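Local coordinates for putative cell adhesion protein (PDB 4H40) that is probably a fimbrillin-like pilus protein with a presumed part in cell adhesion, at residues 142-146 and 221-226; 198-204 and 239-245; 227-232 and 258-262. One frame throughout, in Å; residues are numbered along the deposited sequence.

Contact 1. Residues 142-146 and 221-226; sequences ATDDR and WVNGDV
Trp221 lays its indole obliquely beside the start of segment 142-146: its CZ2 lies 3.8 Å from Thr143 O and 4.0 Å from Ala142 CB. A chi1 near 180° (t) carries the ring there from a 3-10 turn, 221-223, closed by Gly224 N to Trp221 O at 3.1 Å. Small Ala142 leaves room for this ring, which also makes a cation-pi contact with Arg118. The backbones come closest, CA to CA, at Asp145 and Gly224, 5.6 Å. Gly224 has phi/psi of 112/4, readily adopted by glycine, and its CA lies 3.5 Å from Asp145 OD2. A water links Asp145 OD2 (3.2 Å) weakly to Val222 O (3.3 Å). Asp144 forms an Asx turn, OD1 accepting from Arg146 N at 3.2 Å, and a two-pronged salt bridge, Arg146 NE to Asp144 OD1 2.7 Å and NH2 to OD2 2.9 Å. One guanidinium face lies over Val226, Arg146 NE 3.6 Å from Val226 CG1. The loop after strand 141-142 thus meets the loop before strand 230-231 directly by van der Waals packing, with Asp144 paired to Arg146 and Asp145 to Arg118.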
ATOM      1  N   ALA B 142      29.003  -7.201   2.914  1.00 46.44           N
ATOM      2  CA  ALA B 142      30.098  -7.047   3.860  1.00 48.00           C
ATOM      3  C   ALA B 142      29.882  -7.893   5.108  1.00 52.36           C
ATOM      4  O   ALA B 142      28.850  -8.556   5.266  1.00 51.34           O
ATOM      5  CB  ALA B 142      30.217  -5.574   4.264  1.00 49.27           C
ATOM      6  N   THR B 143      30.872  -7.847   5.989  1.00 50.44           N
ATOM      7  CA  THR B 143      30.892  -8.429   7.323  1.00 51.17           C
ATOM      8  C   THR B 143      29.829  -7.685   8.143  1.00 56.30           C
ATOM      9  O   THR B 143      29.752  -6.454   8.077  1.00 55.31           O
ATOM     10  CB  THR B 143      32.314  -8.250   7.901  1.00 56.71           C
ATOM     11  OG1 THR B 143      33.264  -8.926   7.070  1.00 56.82           O
ATOM     12  CG2 THR B 143      32.434  -8.734   9.322  1.00 55.21           C
ATOM     13  N   ASP B 144      28.994  -8.411   8.878  1.00 54.98           N
ATOM     14  CA  ASP B 144      27.959  -7.787   9.692  1.00 54.88           C
ATOM     15  C   ASP B 144      28.011  -8.335  11.090  1.00 62.08           C
ATOM     16  O   ASP B 144      27.819  -9.538  11.286  1.00 62.00           O
ATOM     17  CB  ASP B 144      26.576  -8.006   9.081  1.00 54.59           C
ATOM     18  CG  ASP B 144      25.626  -6.856   9.290  1.00 59.99           C
ATOM     19  OD1 ASP B 144      25.353  -6.520  10.455  1.00 60.71           O
ATOM     20  OD2 ASP B 144      25.134  -6.310   8.287  1.00 66.39           O
ATOM     21  N   ASP B 145      28.261  -7.457  12.073  1.00 60.88           N
ATOM     22  CA  ASP B 145      28.360  -7.873  13.466  1.00 62.21           C
ATOM     23  C   ASP B 145      26.978  -8.047  14.112  1.00 66.48           C
ATOM     24  O   ASP B 145      26.889  -8.531  15.245  1.00 69.43           O
ATOM     25  CB  ASP B 145      29.222  -6.882  14.248  1.00 65.12           C
ATOM     26  CG  ASP B 145      30.731  -7.056  14.083  1.00 67.57           C
ATOM     27  OD1 ASP B 145      31.157  -8.056  13.452  1.00 63.12           O
ATOM     28  OD2 ASP B 145      31.492  -6.195  14.607  1.00 75.72           O
ATOM     29  N   ARG B 146      25.904  -7.720  13.376  1.00 59.75           N
ATOM     30  CA  ARG B 146      24.538  -7.857  13.879  1.00 59.01           C
ATOM     31  C   ARG B 146      24.134  -9.328  13.978  1.00 63.22           C
ATOM     32  O   ARG B 146      23.275  -9.652  14.793  1.00 65.34           O
ATOM     33  CB  ARG B 146      23.533  -7.076  13.007  1.00 52.64           C
ATOM     34  CG  ARG B 146      23.577  -5.571  13.245  1.00 44.31           C
ATOM     35  CD  ARG B 146      22.765  -4.783  12.220  1.00 53.14           C
ATOM     36  NE  ARG B 146      23.445  -4.682  10.923  1.00 56.36           N
ATOM     37  CZ  ARG B 146      23.145  -3.807   9.967  1.00 62.52           C
ATOM     38  NH1 ARG B 146      22.179  -2.915  10.151  1.00 47.22           N
ATOM     39  NH2 ARG B 146      23.813  -3.812   8.825  1.00 43.81           N
ATOM     40  N   TRP B 221      33.529   1.026  12.297  1.00 74.71           N
ATOM     41  CA  TRP B 221      33.045  -0.202  11.679  1.00 70.12           C
ATOM     42  C   TRP B 221      33.613  -1.483  12.316  1.00 74.12           C
ATOM     43  O   TRP B 221      32.852  -2.412  12.556  1.00 71.85           O
ATOM     44  CB  TRP B 221      33.342  -0.196  10.172  1.00 66.54           C
ATOM     45  CG  TRP B 221      32.696  -1.327   9.431  1.00 64.66           C
ATOM     46  CD1 TRP B 221      31.403  -1.752   9.542  1.00 65.53           C
ATOM     47  CD2 TRP B 221      33.323  -2.187   8.469  1.00 63.87           C
ATOM     48  NE1 TRP B 221      31.185  -2.819   8.707  1.00 63.37           N
ATOM     49  CE2 TRP B 221      32.342  -3.103   8.026  1.00 65.60           C
ATOM     50  CE3 TRP B 221      34.603  -2.240   7.900  1.00 66.31           C
ATOM     51  CZ2 TRP B 221      32.620  -4.102   7.086  1.00 64.28           C
ATOM     52  CZ3 TRP B 221      34.867  -3.212   6.947  1.00 66.99           C
ATOM     53  CH2 TRP B 221      33.885  -4.132   6.554  1.00 65.72           C
ATOM     54  N   VAL B 222      34.920  -1.519  12.612  1.00 73.77           N
ATOM     55  CA  VAL B 222      35.597  -2.687  13.190  1.00 74.29           C
ATOM     56  C   VAL B 222      35.043  -3.062  14.613  1.00 81.51           C
ATOM     57  O   VAL B 222      35.153  -4.222  15.030  1.00 81.07           O
ATOM     58  CB  VAL B 222      37.129  -2.480  13.189  1.00 79.18           C
ATOM     59  CG1 VAL B 222      37.561  -1.401  14.171  1.00 81.23           C
ATOM     60  CG2 VAL B 222      37.870  -3.788  13.432  1.00 79.50           C
ATOM     61  N   ASN B 223      34.425  -2.108  15.326  1.00 80.06           N
ATOM     62  CA  ASN B 223      33.895  -2.409  16.649  1.00 80.98           C
ATOM     63  C   ASN B 223      32.359  -2.605  16.649  1.00 84.67           C
ATOM     64  O   ASN B 223      31.766  -2.739  17.721  1.00 84.97           O
ATOM     65  CB  ASN B 223      34.330  -1.358  17.647  1.00 83.15           C
ATOM     66  CG  ASN B 223      35.778  -1.527  18.040  1.00111.34           C
ATOM     67  OD1 ASN B 223      36.661  -0.823  17.544  1.00103.41           O
ATOM     68  ND2 ASN B 223      36.064  -2.500  18.904  1.00106.43           N
ATOM     69  N   GLY B 224      31.750  -2.680  15.460  1.00 80.44           N
ATOM     70  CA  GLY B 224      30.325  -2.970  15.312  1.00 78.91           C
ATOM     71  C   GLY B 224      29.378  -1.900  14.788  1.00 81.87           C
ATOM     72  O   GLY B 224      28.167  -2.142  14.748  1.00 80.36           O
ATOM     73  N   ASP B 225      29.891  -0.715  14.396  1.00 78.37           N
ATOM     74  CA  ASP B 225      29.035   0.343  13.858  1.00 76.84           C
ATOM     75  C   ASP B 225      28.527  -0.072  12.486  1.00 76.81           C
ATOM     76  O   ASP B 225      29.228  -0.773  11.744  1.00 76.24           O
ATOM     77  CB  ASP B 225      29.756   1.703  13.802  1.00 80.92           C
ATOM     78  CG  ASP B 225      29.921   2.406  15.149  1.00 97.21           C
ATOM     79  OD1 ASP B 225      29.208   2.032  16.116  1.00 99.92           O
ATOM     80  OD2 ASP B 225      30.743   3.344  15.232  1.00103.44           O
ATOM     81  N   VAL B 226      27.260   0.270  12.206  1.00 70.60           N
ATOM     82  CA  VAL B 226      26.515  -0.049  10.974  1.00 66.09           C
ATOM     83  C   VAL B 226      25.757   1.201  10.505  1.00 69.65           C
ATOM     84  O   VAL B 226      25.523   2.101  11.320  1.00 70.91           O
ATOM     85  CB  VAL B 226      25.561  -1.257  11.171  1.00 67.35           C
ATOM     86  CG1 VAL B 226      26.336  -2.566  11.285  1.00 66.70           C
ATOM     87  CG2 VAL B 226      24.636  -1.069  12.372  1.00 68.21           C
TER
HETATM   88  O   HOH W   1      33.692  -6.477  16.962  1.00 62.90           O

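Contact 2. Residues 198-204 and 239-245; sequences EMLAEGI and RITQATR
Glu198 begins the segment in extended conformation, its CG 3.9 Å from NH2 at the edge of the Arg245 guanidinium, which is itself hydrogen-bonded to Leu197 O. Next, selenomethionine Met199 points toward 239-245. With all three chi angles m, its long flexible side chain fills the gap where the two segments diverge: Met199 CG packs on Ala243 CB at 3.7 Å and Met199 CE reaches Ile240 O at 3.3 Å. Leu200 opens a type I turn to Gly203, closed by Gly203 N to Leu200 O at 2.8 Å, while a water spans Leu200 O (2.7 Å) and Thr241 O (2.8 Å). At the corner, Ala201 O touches Thr241 CG2 at 3.5 Å, and Glu202 O accepts from Arg239 NH1 at 2.7 Å; Arg239 also has a salt bridge to Glu205. Gly203, at phi/psi 49/-142, suits glycine twice over: phi is positive, and a CB would collide with Ile240 O. Gly203 CA instead makes a CA-H...O contact with Ile240 O at 3.3 Å. Ile204 then forms an antiparallel hydrogen-bonded pair with Ile240, CA to CA 5.0 Å, with Ile204 N to Ile240 O at 2.9 Å and Ile240 N to Ile204 O at 2.7 Å. Both beta-branched side chains lie on the same sheet face, CG2 of Ile204 4.2 Å from CD1 of Ile240. This antiparallel edge pairing, its isoleucine face packed on Ala253 of strand 251-257 in another sheet, is consistent with a beta-sandwich of the transthyretin-like kind.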
ATOM      1  N   GLU B 198       8.757  -0.093 -22.911  1.00 50.52           N
ATOM      2  CA  GLU B 198      10.194   0.135 -22.778  1.00 50.23           C
ATOM      3  C   GLU B 198      10.453   1.190 -21.722  1.00 53.79           C
ATOM      4  O   GLU B 198       9.527   1.895 -21.324  1.00 53.89           O
ATOM      5  CB  GLU B 198      10.793   0.613 -24.118  1.00 52.96           C
ATOM      6  CG  GLU B 198      10.740  -0.374 -25.273  1.00 68.35           C
ATOM      7  CD  GLU B 198      10.908   0.312 -26.617  1.00 98.47           C
ATOM      8  OE1 GLU B 198       9.913   0.883 -27.125  1.00 80.25           O
ATOM      9  OE2 GLU B 198      12.051   0.334 -27.130  1.00104.76           O
HETATM   10  N   MSE B 199      11.718   1.316 -21.292  1.00 49.00           N
HETATM   11  CA  MSE B 199      12.194   2.345 -20.360  1.00 46.77           C
HETATM   12  C   MSE B 199      12.572   3.582 -21.136  1.00 52.39           C
HETATM   13  O   MSE B 199      13.271   3.469 -22.141  1.00 53.58           O
HETATM   14  CB  MSE B 199      13.466   1.867 -19.603  1.00 47.26           C
HETATM   15  CG  MSE B 199      13.233   0.730 -18.620  1.00 50.62           C
HETATM   16 SE   MSE B 199      12.723   1.309 -16.819  0.75 53.10          SE
HETATM   17  CE  MSE B 199      14.427   1.822 -16.189  1.00 49.98           C
ATOM     18  N   LEU B 200      12.203   4.769 -20.658  1.00 48.20           N
ATOM     19  CA  LEU B 200      12.710   5.972 -21.289  1.00 49.18           C
ATOM     20  C   LEU B 200      14.138   6.218 -20.732  1.00 57.13           C
ATOM     21  O   LEU B 200      14.505   5.613 -19.709  1.00 55.46           O
ATOM     22  CB  LEU B 200      11.783   7.161 -21.019  1.00 49.54           C
ATOM     23  CG  LEU B 200      10.439   7.167 -21.715  1.00 53.02           C
ATOM     24  CD1 LEU B 200       9.595   8.293 -21.210  1.00 53.82           C
ATOM     25  CD2 LEU B 200      10.591   7.214 -23.227  1.00 50.41           C
ATOM     26  N   ALA B 201      14.947   7.093 -21.377  1.00 57.74           N
ATOM     27  CA  ALA B 201      16.290   7.389 -20.856  1.00 58.88           C
ATOM     28  C   ALA B 201      16.223   7.897 -19.397  1.00 61.41           C
ATOM     29  O   ALA B 201      17.144   7.652 -18.615  1.00 60.40           O
ATOM     30  CB  ALA B 201      16.964   8.410 -21.732  1.00 62.48           C
ATOM     31  N   GLU B 202      15.095   8.537 -19.034  1.00 57.78           N
ATOM     32  CA  GLU B 202      14.831   9.050 -17.689  1.00 58.14           C
ATOM     33  C   GLU B 202      14.599   7.894 -16.669  1.00 58.51           C
ATOM     34  O   GLU B 202      14.775   8.114 -15.475  1.00 57.85           O
ATOM     35  CB  GLU B 202      13.618  10.009 -17.680  1.00 60.74           C
ATOM     36  CG  GLU B 202      13.767  11.288 -18.495  1.00 78.64           C
ATOM     37  CD  GLU B 202      13.576  11.203 -20.007  1.00113.13           C
ATOM     38  OE1 GLU B 202      13.147  10.137 -20.509  1.00 89.71           O
ATOM     39  OE2 GLU B 202      13.873  12.208 -20.695  1.00118.30           O
ATOM     40  N   GLY B 203      14.199   6.707 -17.155  1.00 50.68           N
ATOM     41  CA  GLY B 203      13.943   5.513 -16.355  1.00 47.09           C
ATOM     42  C   GLY B 203      13.054   5.710 -15.139  1.00 49.48           C
ATOM     43  O   GLY B 203      12.086   6.479 -15.175  1.00 48.01           O
ATOM     44  N   ILE B 204      13.390   5.024 -14.042  1.00 45.09           N
ATOM     45  CA  ILE B 204      12.652   5.105 -12.775  1.00 42.89           C
ATOM     46  C   ILE B 204      13.460   5.933 -11.774  1.00 48.52           C
ATOM     47  O   ILE B 204      14.590   5.573 -11.434  1.00 47.16           O
ATOM     48  CB  ILE B 204      12.326   3.680 -12.237  1.00 42.29           C
ATOM     49  CG1 ILE B 204      11.401   2.935 -13.209  1.00 39.46           C
ATOM     50  CG2 ILE B 204      11.742   3.736 -10.798  1.00 41.38           C
ATOM     51  CD1 ILE B 204      11.459   1.514 -13.079  1.00 31.73           C
ATOM     52  N   ARG B 239      18.337   7.193  -9.746  1.00 42.49           N
ATOM     53  CA  ARG B 239      17.725   6.869 -11.019  1.00 40.59           C
ATOM     54  C   ARG B 239      18.097   5.447 -11.486  1.00 44.47           C
ATOM     55  O   ARG B 239      19.273   5.071 -11.460  1.00 45.94           O
ATOM     56  CB  ARG B 239      18.141   7.901 -12.062  1.00 37.90           C
ATOM     57  CG  ARG B 239      17.383   7.794 -13.368  1.00 44.20           C
ATOM     58  CD  ARG B 239      17.801   8.816 -14.410  1.00 53.16           C
ATOM     59  NE  ARG B 239      17.734  10.217 -13.964  1.00 75.49           N
ATOM     60  CZ  ARG B 239      16.625  10.954 -13.894  1.00 93.72           C
ATOM     61  NH1 ARG B 239      15.440  10.422 -14.191  1.00 74.09           N
ATOM     62  NH2 ARG B 239      16.685  12.218 -13.503  1.00 84.25           N
ATOM     63  N   ILE B 240      17.089   4.648 -11.864  1.00 39.78           N
ATOM     64  CA  ILE B 240      17.275   3.307 -12.442  1.00 38.48           C
ATOM     65  C   ILE B 240      17.095   3.521 -13.926  1.00 46.53           C
ATOM     66  O   ILE B 240      16.044   4.001 -14.332  1.00 47.18           O
ATOM     67  CB  ILE B 240      16.331   2.205 -11.882  1.00 39.75           C
ATOM     68  CG1 ILE B 240      16.191   2.246 -10.326  1.00 38.14           C
ATOM     69  CG2 ILE B 240      16.792   0.839 -12.374  1.00 40.53           C
ATOM     70  CD1 ILE B 240      15.042   1.335  -9.766  1.00 36.00           C
ATOM     71  N   THR B 241      18.130   3.277 -14.723  1.00 46.44           N
ATOM     72  CA  THR B 241      18.074   3.489 -16.165  1.00 48.47           C
ATOM     73  C   THR B 241      17.983   2.150 -16.895  1.00 54.99           C
ATOM     74  O   THR B 241      17.544   2.106 -18.048  1.00 56.96           O
ATOM     75  CB  THR B 241      19.292   4.317 -16.643  1.00 54.10           C
ATOM     76  OG1 THR B 241      20.478   3.863 -15.986  1.00 60.51           O
ATOM     77  CG2 THR B 241      19.122   5.799 -16.381  1.00 46.16           C
ATOM     78  N   GLN B 242      18.371   1.063 -16.221  1.00 50.70           N
ATOM     79  CA  GLN B 242      18.416  -0.259 -16.836  1.00 50.88           C
ATOM     80  C   GLN B 242      17.374  -1.213 -16.260  1.00 51.83           C
ATOM     81  O   GLN B 242      17.152  -1.259 -15.050  1.00 49.63           O
ATOM     82  CB  GLN B 242      19.823  -0.859 -16.693  1.00 52.63           C
ATOM     83  CG  GLN B 242      20.830  -0.260 -17.669  1.00 77.78           C
ATOM     84  CD  GLN B 242      22.123   0.104 -16.978  1.00113.11           C
ATOM     85  OE1 GLN B 242      22.844  -0.751 -16.423  1.00108.22           O
ATOM     86  NE2 GLN B 242      22.452   1.398 -17.011  1.00109.99           N
ATOM     87  N   ALA B 243      16.758  -1.992 -17.146  1.00 47.43           N
ATOM     88  CA  ALA B 243      15.750  -2.986 -16.808  1.00 45.86           C
ATOM     89  C   ALA B 243      15.975  -4.233 -17.623  1.00 50.50           C
ATOM     90  O   ALA B 243      16.619  -4.163 -18.653  1.00 55.48           O
ATOM     91  CB  ALA B 243      14.354  -2.429 -17.057  1.00 46.17           C
ATOM     92  N   THR B 244      15.490  -5.368 -17.163  1.00 45.28           N
ATOM     93  CA  THR B 244      15.598  -6.647 -17.870  1.00 46.22           C
ATOM     94  C   THR B 244      14.211  -7.057 -18.351  1.00 49.61           C
ATOM     95  O   THR B 244      13.223  -6.690 -17.735  1.00 51.31           O
ATOM     96  CB  THR B 244      16.226  -7.758 -16.970  1.00 55.23           C
ATOM     97  OG1 THR B 244      15.423  -7.923 -15.808  1.00 67.27           O
ATOM     98  CG2 THR B 244      17.643  -7.458 -16.550  1.00 47.53           C
ATOM     99  N   ARG B 245      14.127  -7.845 -19.396  1.00 45.88           N
ATOM    100  CA  ARG B 245      12.840  -8.257 -19.880  1.00 46.17           C
ATOM    101  C   ARG B 245      12.538  -9.682 -19.557  1.00 53.21           C
ATOM    102  O   ARG B 245      13.371 -10.555 -19.795  1.00 57.23           O
ATOM    103  CB  ARG B 245      12.713  -8.047 -21.397  1.00 46.82           C
ATOM    104  CG  ARG B 245      11.245  -7.865 -21.732  1.00 53.40           C
ATOM    105  CD  ARG B 245      10.997  -7.463 -23.131  1.00 57.75           C
ATOM    106  NE  ARG B 245      11.329  -6.073 -23.383  1.00 57.90           N
ATOM    107  CZ  ARG B 245      10.528  -5.054 -23.125  1.00 66.02           C
ATOM    108  NH1 ARG B 245       9.367  -5.254 -22.516  1.00 51.07           N
ATOM    109  NH2 ARG B 245      10.901  -3.822 -23.428  1.00 60.35           N
TER
HETATM  110  O   HOH W   2      16.714   4.058 -19.808  1.00 56.58           O

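Contact 3. Residues 227-232 and 258-262; sequences LPVKVG and LPTDA
Pro259, Asp261 and Val229 have the most surface covered where two segments meet, their end-to-end directions 60° apart. Pro259 points toward 227-232, and its rigid ring offers a compact apolar surface: Pro259 CD lies 4.0 Å from Leu227 CD1, and Pro259 CB 4.2 Å from Val229 CG2. Leu227, in the m,t rotamer, also brings CD1 within 3.9 Å of Leu258 CD2. Val229 (chi1 t) runs alongside, its CG1 3.7 Å from Thr260 C; the nearest CA pair here is Val229 to Thr260, 4.7 Å.

Further on, the pairing is parallel in sense but loose, Val231 CA 4.7 Å from Asp261 CA. Lys230 O accepts two hydrogen bonds, from Asp261 N at 3.1 Å and from Thr260 OG1 at 3.1 Å, the threonine (chi1 t) adding a side-chain donor to the backbone one. Val231 CA gives a nearly straight CA-H...O contact to Asp261 O at 3.2 Å. Asp261 packs its CB 3.5 Å from Val229 O, while its carboxylate forms a salt bridge with Arg263. At Gly232 a CB would clash with Thr260 OG1, so the lack of a side chain fits. Strand 260-262 pairs on its other side with 289-291, and the arrangement is that of a small three-stranded mixed sheet whose short, weakly bonded parallel edge strand is 230-231.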
ATOM      1  N   LEU B 227      25.390   1.264   9.207  1.00 65.03           N
ATOM      2  CA  LEU B 227      24.658   2.410   8.636  1.00 66.33           C
ATOM      3  C   LEU B 227      23.366   2.740   9.416  1.00 74.33           C
ATOM      4  O   LEU B 227      22.533   1.849   9.629  1.00 73.57           O
ATOM      5  CB  LEU B 227      24.289   2.193   7.158  1.00 63.89           C
ATOM      6  CG  LEU B 227      25.386   1.904   6.166  1.00 66.85           C
ATOM      7  CD1 LEU B 227      24.806   1.774   4.776  1.00 64.80           C
ATOM      8  CD2 LEU B 227      26.463   2.962   6.204  1.00 69.57           C
ATOM      9  N   PRO B 228      23.173   4.014   9.831  1.00 74.06           N
ATOM     10  CA  PRO B 228      21.955   4.353  10.589  1.00 74.54           C
ATOM     11  C   PRO B 228      20.716   4.430   9.709  1.00 74.82           C
ATOM     12  O   PRO B 228      20.828   4.649   8.500  1.00 71.50           O
ATOM     13  CB  PRO B 228      22.285   5.723  11.180  1.00 78.87           C
ATOM     14  CG  PRO B 228      23.230   6.327  10.198  1.00 83.36           C
ATOM     15  CD  PRO B 228      24.056   5.191   9.672  1.00 77.30           C
ATOM     16  N   VAL B 229      19.537   4.299  10.345  1.00 73.31           N
ATOM     17  CA  VAL B 229      18.222   4.394   9.700  1.00 73.12           C
ATOM     18  C   VAL B 229      17.624   5.785  10.040  1.00 84.33           C
ATOM     19  O   VAL B 229      16.669   5.880  10.829  1.00 86.77           O
ATOM     20  CB  VAL B 229      17.248   3.229  10.068  1.00 74.63           C
ATOM     21  CG1 VAL B 229      16.149   3.090   9.014  1.00 72.82           C
ATOM     22  CG2 VAL B 229      17.983   1.900  10.260  1.00 72.79           C
ATOM     23  N   LYS B 230      18.223   6.868   9.484  1.00 83.22           N
ATOM     24  CA  LYS B 230      17.735   8.235   9.742  1.00 85.94           C
ATOM     25  C   LYS B 230      16.823   8.732   8.579  1.00 88.89           C
ATOM     26  O   LYS B 230      16.766   8.107   7.507  1.00 86.00           O
ATOM     27  CB  LYS B 230      18.849   9.267  10.105  1.00 90.77           C
ATOM     28  CG  LYS B 230      20.219   9.132   9.435  1.00101.79           C
ATOM     29  CD  LYS B 230      21.083  10.373   9.724  1.00113.04           C
ATOM     30  CE  LYS B 230      22.552  10.212   9.397  1.00122.79           C
ATOM     31  NZ  LYS B 230      22.814  10.177   7.929  1.00130.61           N
ATOM     32  N   VAL B 231      16.065   9.828   8.854  1.00 86.50           N
ATOM     33  CA  VAL B 231      15.056  10.456   8.001  1.00 85.07           C
ATOM     34  C   VAL B 231      15.675  10.920   6.653  1.00 88.94           C
ATOM     35  O   VAL B 231      16.653  11.678   6.628  1.00 90.71           O
ATOM     36  CB  VAL B 231      14.311  11.610   8.761  1.00 89.94           C
ATOM     37  CG1 VAL B 231      13.312  12.329   7.858  1.00 89.48           C
ATOM     38  CG2 VAL B 231      13.581  11.076   9.993  1.00 90.11           C
ATOM     39  N   GLY B 232      15.077  10.443   5.562  1.00 83.42           N
ATOM     40  CA  GLY B 232      15.473  10.790   4.197  1.00 82.92           C
ATOM     41  C   GLY B 232      15.019  12.176   3.779  1.00 89.72           C
ATOM     42  O   GLY B 232      14.260  12.793   4.518  1.00 93.63           O
ATOM     43  N   LEU B 258      19.957   3.281   0.582  1.00 49.15           N
ATOM     44  CA  LEU B 258      20.511   3.256   1.924  1.00 50.70           C
ATOM     45  C   LEU B 258      19.398   3.105   2.950  1.00 55.89           C
ATOM     46  O   LEU B 258      18.328   3.673   2.708  1.00 55.27           O
ATOM     47  CB  LEU B 258      21.282   4.557   2.206  1.00 52.21           C
ATOM     48  CG  LEU B 258      22.517   4.857   1.383  1.00 55.39           C
ATOM     49  CD1 LEU B 258      23.008   6.261   1.712  1.00 56.50           C
ATOM     50  CD2 LEU B 258      23.618   3.853   1.655  1.00 57.06           C
ATOM     51  N   PRO B 259      19.624   2.417   4.117  1.00 52.54           N
ATOM     52  CA  PRO B 259      18.566   2.349   5.135  1.00 52.93           C
ATOM     53  C   PRO B 259      18.068   3.752   5.472  1.00 61.65           C
ATOM     54  O   PRO B 259      18.877   4.662   5.712  1.00 63.28           O
ATOM     55  CB  PRO B 259      19.259   1.670   6.315  1.00 54.64           C
ATOM     56  CG  PRO B 259      20.313   0.827   5.672  1.00 57.51           C
ATOM     57  CD  PRO B 259      20.830   1.685   4.560  1.00 52.97           C
ATOM     58  N   THR B 260      16.742   3.951   5.341  1.00 59.73           N
ATOM     59  CA  THR B 260      16.109   5.240   5.577  1.00 61.45           C
ATOM     60  C   THR B 260      14.743   5.097   6.211  1.00 64.26           C
ATOM     61  O   THR B 260      13.966   4.217   5.857  1.00 61.25           O
ATOM     62  CB  THR B 260      16.051   6.106   4.295  1.00 73.10           C
ATOM     63  OG1 THR B 260      15.675   7.439   4.658  1.00 83.04           O
ATOM     64  CG2 THR B 260      15.113   5.577   3.239  1.00 64.09           C
ATOM     65  N   ASP B 261      14.477   6.006   7.162  1.00 64.18           N
ATOM     66  CA  ASP B 261      13.223   6.169   7.897  1.00 65.50           C
ATOM     67  C   ASP B 261      12.388   7.270   7.229  1.00 69.08           C
ATOM     68  O   ASP B 261      12.709   8.459   7.342  1.00 70.05           O
ATOM     69  CB  ASP B 261      13.499   6.515   9.388  1.00 69.87           C
ATOM     70  CG  ASP B 261      12.263   6.832  10.219  1.00 81.39           C
ATOM     71  OD1 ASP B 261      11.155   6.350   9.857  1.00 78.27           O
ATOM     72  OD2 ASP B 261      12.399   7.555  11.236  1.00 96.43           O
ATOM     73  N   ALA B 262      11.313   6.866   6.555  1.00 64.93           N
ATOM     74  CA  ALA B 262      10.391   7.771   5.868  1.00 66.12           C
ATOM     75  C   ALA B 262       8.945   7.436   6.248  1.00 72.36           C
ATOM     76  O   ALA B 262       8.018   7.597   5.449  1.00 73.65           O
ATOM     77  CB  ALA B 262      10.595   7.675   4.363  1.00 64.97           C
TER

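How the contacts relate
Contacts 1 and 3 follow one another directly in sequence: 221-226 runs straight into 227-232, so one connection after strand 197-207 serves first the loop after strand 141-142 and then the three-stranded sheet. Their centres are about 17 Å apart. Contact 2 lies across the centre of the chain from contact 1, about 33 Å between centres, and about 25 Å, centre to centre, from contact 3, with about 11 Å between the nearest atoms of contacts 2 and 3. Its segments alternate along the chain with those of both others, because the connection from 197-207 to 237-240 passes through contacts 1 and 3. The polypeptide therefore leaves the four-stranded sheet and returns, so that one connection makes contacts in separate regions of this all-beta protein.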